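Local coordinates for TetR-like transcriptional regulator (Rhodococcus, PDB 3F1B), which probably binds cis-regulatory DNA as a transcription factor of the TetR family, through an N-terminal helix-turn-helix domain, at residues L20-D25 against A42-S47; L53-K58 against F62-Q67. All coordinates share one frame; numbering follows the deposited sequence.

In the fold
Both interactions lie within the predicted DNA-binding domain, on the same side of the chain's centre, and their own centres are 12 Å apart. Interaction 1 seats the end of helix 37-43 on helix 12-30; interaction 2 sets Tyr55, just past helix 48-54, against helix 58-77. Leu20 joins them: its CD2 lies 3.7 Å from Ala64 CB and 3.6 Å from Tyr55 OH, so helix 12-30 packs against both partners of interaction 2. Helix 37-43 and helix 48-54 follow each other in the predicted helix-turn-helix, residues 36-55. A sulfate ion, probably from the crystallisation liquor, sits about 5 Å from the side chain of Lys58.

Interaction 1: residues L20-D25 against A42-S47; sequences LDAAVD and AKAEIS
Lys43 and Ala44 meet Ala22 where helix 37-43 ends, and the shortest polar bond here, Glu45 N to Ala42 O at 2.8 Å, belongs to that ending. It is part of a Schellman motif: Glu45 takes a positive phi (47°) and two bonds run back into the last turn. The motif opens the turn of the predicted helix-turn-helix, which closes at Ser47, the N-cap of helix 48-54, whose OG caps Met50 N.

Ala22 points its CB at this turn and is the buried residue of the contact. The methyl carbon sits 3.5 Å from Ala44 N. Two further carbons close on it, Lys43 CB and Ala44 CB, each 3.7 Å from Ala22 CB. With only a methyl from Ala22 to accommodate, the chains come near: the CA atoms of Ala22 and Ala44 are only 5.2 Å apart.

One turn further along helix 12-30, Asp25 extends the contact at its outer margin. The side chain of Lys43 bends at its second torsion (chi2 -93°) after leaving Ala22, then runs on past the carboxylate, crossing the side chain of Asp25 at about a right angle. It also touches Val26 of the same helix. Other residues of segment 20-25 face helix 58-77: Leu20 and Val24 touch it, and Asp21 forms a salt bridge with Arg68.

Asp25 and Lys43 carry opposite charges without forming a salt bridge, so any attraction between them is probably modest. It is a methylene that lies nearest the acid, Lys43 CD at 3.9 Å from Asp25 OD1, with the ammonium nitrogen Lys43 NZ 4.4 Å from that same oxygen.

Interaction 2: residues L53-K58 against F62-Q67; sequences LYYGSK and FAACIQ
Tyr55 lays its ring beside Ala64, a residue in the second turn of helix 58-77. From a CB directed toward that helix, CG stands anti to the carbonyl carbon (chi1 -64°), and the ring extends past the alanine methyl. CD1 comes first, 4.1 Å from Ala64 CB. The next ring atom, CE1, makes the closest apolar touch, 3.4 Å from Ala64 CB. CZ is already receding at 4.2 Å from Ala64 CB, the methyl meeting this side of the ring obliquely. At the tip, OH makes a weak hydrogen bond to Glu16 OE1 on helix 12-30.

Lys58 and Phe62 supply the second link, a bond of the first turn of helix 58-77. Phe62 N donates to Lys58 O across 2.9 Å, the ordinary bond of the helix. Phe62 CG is anti to its backbone N (chi1 -173°), which carries the ring away from residues 53-58 and lays one face against Ile66 CG1, 3.6 Å above the plane. Phe27 and Phe32 meet this ring edge-to-face. The amine of Lys58 likewise leads away, bonding the carbonyls of Phe32 and His33. A tyrosine just after the recognition helix, set against the connecting helix, is consistent with the three-helix DNA-binding domain of TetR regulators.

Interaction 1: residues L20-D25 against A42-S47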
# COMPACT_ATOMS: atom_id res chain seq x y z
N LEU A 20 22.13 6.34 -8.51
CA LEU A 20 20.94 5.61 -8.16
C LEU A 20 20.83 5.37 -6.65
O LEU A 20 19.74 5.46 -6.06
CB LEU A 20 20.83 4.33 -9.01
CG LEU A 20 20.54 4.55 -10.53
CD1 LEU A 20 20.77 3.29 -11.34
CD2 LEU A 20 19.16 5.08 -10.87
N ASP A 21 21.97 5.12 -6.00
CA ASP A 21 22.00 4.98 -4.54
C ASP A 21 21.55 6.25 -3.84
O ASP A 21 20.88 6.23 -2.80
CB ASP A 21 23.42 4.67 -4.06
CG ASP A 21 23.86 3.28 -4.42
OD1 ASP A 21 25.02 2.95 -4.18
OD2 ASP A 21 23.04 2.51 -4.94
N ALA A 22 21.97 7.38 -4.39
CA ALA A 22 21.65 8.68 -3.81
C ALA A 22 20.19 9.06 -4.07
O ALA A 22 19.58 9.77 -3.27
CB ALA A 22 22.57 9.72 -4.41
N ALA A 23 19.65 8.62 -5.21
CA ALA A 23 18.27 8.90 -5.60
C ALA A 23 17.39 8.10 -4.70
O ALA A 23 16.32 8.58 -4.29
CB ALA A 23 18.03 8.49 -7.03
N VAL A 24 17.82 6.88 -4.40
CA VAL A 24 17.04 6.00 -3.55
C VAL A 24 16.86 6.67 -2.18
O VAL A 24 15.71 6.86 -1.72
CB VAL A 24 17.64 4.58 -3.48
CG1 VAL A 24 16.96 3.75 -2.42
CG2 VAL A 24 17.37 3.88 -4.76
N ASP A 25 17.97 7.05 -1.56
CA ASP A 25 17.99 7.89 -0.36
C ASP A 25 16.93 8.97 -0.40
O ASP A 25 15.92 8.92 0.33
CB ASP A 25 19.35 8.58 -0.22
CG ASP A 25 20.49 7.60 0.00
OD1 ASP A 25 21.60 8.06 0.33
OD2 ASP A 25 20.29 6.36 -0.15
N ALA A 42 23.36 16.80 -4.89
CA ALA A 42 24.19 16.93 -3.66
C ALA A 42 24.56 15.58 -3.01
O ALA A 42 25.73 15.37 -2.67
CB ALA A 42 23.52 17.85 -2.64
N LYS A 43 23.57 14.69 -2.86
CA LYS A 43 23.76 13.35 -2.25
C LYS A 43 24.76 12.47 -2.99
O LYS A 43 25.59 11.78 -2.39
CB LYS A 43 22.42 12.61 -2.12
CG LYS A 43 21.65 12.94 -0.84
CD LYS A 43 21.94 11.97 0.34
CE LYS A 43 21.72 12.66 1.68
NZ LYS A 43 21.39 11.69 2.77
N ALA A 44 24.66 12.48 -4.30
CA ALA A 44 25.62 11.78 -5.15
C ALA A 44 26.93 12.56 -5.25
O ALA A 44 27.88 12.11 -5.89
CB ALA A 44 25.00 11.56 -6.54
N GLU A 45 26.96 13.74 -4.64
CA GLU A 45 28.12 14.64 -4.71
C GLU A 45 28.63 14.83 -6.15
O GLU A 45 29.85 14.88 -6.41
CB GLU A 45 29.24 14.17 -3.79
CG GLU A 45 28.75 13.59 -2.47
CD GLU A 45 29.85 13.47 -1.43
OE1 GLU A 45 30.44 14.51 -1.07
OE2 GLU A 45 30.11 12.33 -0.96
N ILE A 46 27.68 14.92 -7.07
CA ILE A 46 27.96 15.17 -8.46
C ILE A 46 27.30 16.50 -8.82
O ILE A 46 26.53 17.05 -8.02
CB ILE A 46 27.48 13.95 -9.31
CG1 ILE A 46 28.57 13.56 -10.30
CG2 ILE A 46 26.10 14.16 -9.95
CD1 ILE A 46 29.86 13.17 -9.64
N SER A 47 27.63 17.05 -9.97
CA SER A 47 27.04 18.32 -10.35
C SER A 47 25.59 18.06 -10.84
O SER A 47 25.26 16.95 -11.28
CB SER A 47 27.88 18.99 -11.43
OG SER A 47 27.10 19.17 -12.58

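Interaction 2: residues L53-K58 against F62-Q67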
# COMPACT_ATOMS: atom_id res chain seq x y z
N LEU A 53 22.51 15.07 -17.63
CA LEU A 53 23.12 14.36 -18.76
C LEU A 53 22.95 12.83 -18.68
O LEU A 53 23.18 12.14 -19.66
CB LEU A 53 24.61 14.76 -19.00
CG LEU A 53 24.98 16.21 -19.34
CD1 LEU A 53 26.46 16.38 -19.37
CD2 LEU A 53 24.38 16.62 -20.66
N TYR A 54 22.55 12.31 -17.51
CA TYR A 54 22.27 10.88 -17.38
C TYR A 54 20.78 10.68 -17.31
O TYR A 54 20.27 9.74 -17.92
CB TYR A 54 22.95 10.21 -16.17
CG TYR A 54 24.42 10.06 -16.34
CD1 TYR A 54 24.98 8.86 -16.79
CD2 TYR A 54 25.27 11.15 -16.10
CE1 TYR A 54 26.39 8.75 -16.98
CE2 TYR A 54 26.67 11.07 -16.29
CZ TYR A 54 27.23 9.88 -16.72
OH TYR A 54 28.60 9.86 -16.86
N TYR A 55 20.08 11.54 -16.58
CA TYR A 55 18.65 11.32 -16.40
C TYR A 55 17.72 12.30 -17.07
O TYR A 55 16.84 11.89 -17.85
CB TYR A 55 18.30 10.97 -14.94
CG TYR A 55 18.97 9.67 -14.60
CD1 TYR A 55 18.43 8.45 -15.05
CD2 TYR A 55 20.21 9.65 -13.93
CE1 TYR A 55 19.08 7.24 -14.82
CE2 TYR A 55 20.87 8.44 -13.69
CZ TYR A 55 20.28 7.24 -14.12
OH TYR A 55 20.90 6.03 -13.86
N GLY A 56 17.90 13.59 -16.84
CA GLY A 56 17.18 14.49 -17.73
C GLY A 56 15.88 14.98 -17.15
O GLY A 56 15.43 16.07 -17.51
N SER A 57 15.28 14.17 -16.26
CA SER A 57 14.17 14.63 -15.44
C SER A 57 14.07 13.78 -14.18
O SER A 57 14.56 12.64 -14.15
CB SER A 57 12.87 14.52 -16.20
OG SER A 57 12.54 13.17 -16.32
N LYS A 58 13.39 14.34 -13.18
CA LYS A 58 13.19 13.70 -11.88
C LYS A 58 12.54 12.34 -12.02
O LYS A 58 12.96 11.39 -11.37
CB LYS A 58 12.37 14.57 -10.93
CG LYS A 58 12.46 14.16 -9.48
CD LYS A 58 11.13 14.28 -8.73
CE LYS A 58 10.65 15.72 -8.49
NZ LYS A 58 9.35 15.79 -7.69
N PHE A 62 13.56 8.54 -11.42
CA PHE A 62 12.68 7.78 -10.55
C PHE A 62 12.35 6.46 -11.16
O PHE A 62 12.29 5.48 -10.47
CB PHE A 62 11.37 8.51 -10.28
CG PHE A 62 10.55 7.82 -9.26
CD1 PHE A 62 10.95 7.79 -7.93
CD2 PHE A 62 9.41 7.14 -9.62
CE1 PHE A 62 10.22 7.13 -6.95
CE2 PHE A 62 8.65 6.48 -8.65
CZ PHE A 62 9.06 6.47 -7.31
N ALA A 63 12.12 6.41 -12.46
CA ALA A 63 11.88 5.13 -13.11
C ALA A 63 13.18 4.27 -13.15
O ALA A 63 13.13 3.06 -12.99
CB ALA A 63 11.33 5.36 -14.53
N ALA A 64 14.36 4.89 -13.36
CA ALA A 64 15.62 4.09 -13.39
C ALA A 64 15.83 3.43 -12.01
O ALA A 64 15.99 2.23 -11.87
CB ALA A 64 16.81 4.93 -13.76
N CYS A 65 15.75 4.25 -11.00
CA CYS A 65 15.75 3.81 -9.64
C CYS A 65 14.71 2.74 -9.37
O CYS A 65 15.01 1.72 -8.73
CB CYS A 65 15.46 5.03 -8.77
SG CYS A 65 16.19 4.84 -7.20
N ILE A 66 13.49 2.93 -9.87
CA ILE A 66 12.45 1.95 -9.65
C ILE A 66 12.79 0.65 -10.36
O ILE A 66 12.64 -0.44 -9.81
CB ILE A 66 11.01 2.48 -10.06
CG1 ILE A 66 10.50 3.45 -9.00
CG2 ILE A 66 10.01 1.33 -10.27
CD1 ILE A 66 9.67 2.81 -7.94
N GLN A 67 13.23 0.77 -11.60
CA GLN A 67 13.71 -0.39 -12.34
C GLN A 67 14.79 -1.19 -11.56
O GLN A 67 14.66 -2.41 -11.44
CB GLN A 67 14.30 0.12 -13.66
CG GLN A 67 13.28 0.24 -14.76
CD GLN A 67 12.98 -1.13 -15.39
OE1 GLN A 67 11.83 -1.53 -15.51
NE2 GLN A 67 14.04 -1.85 -15.77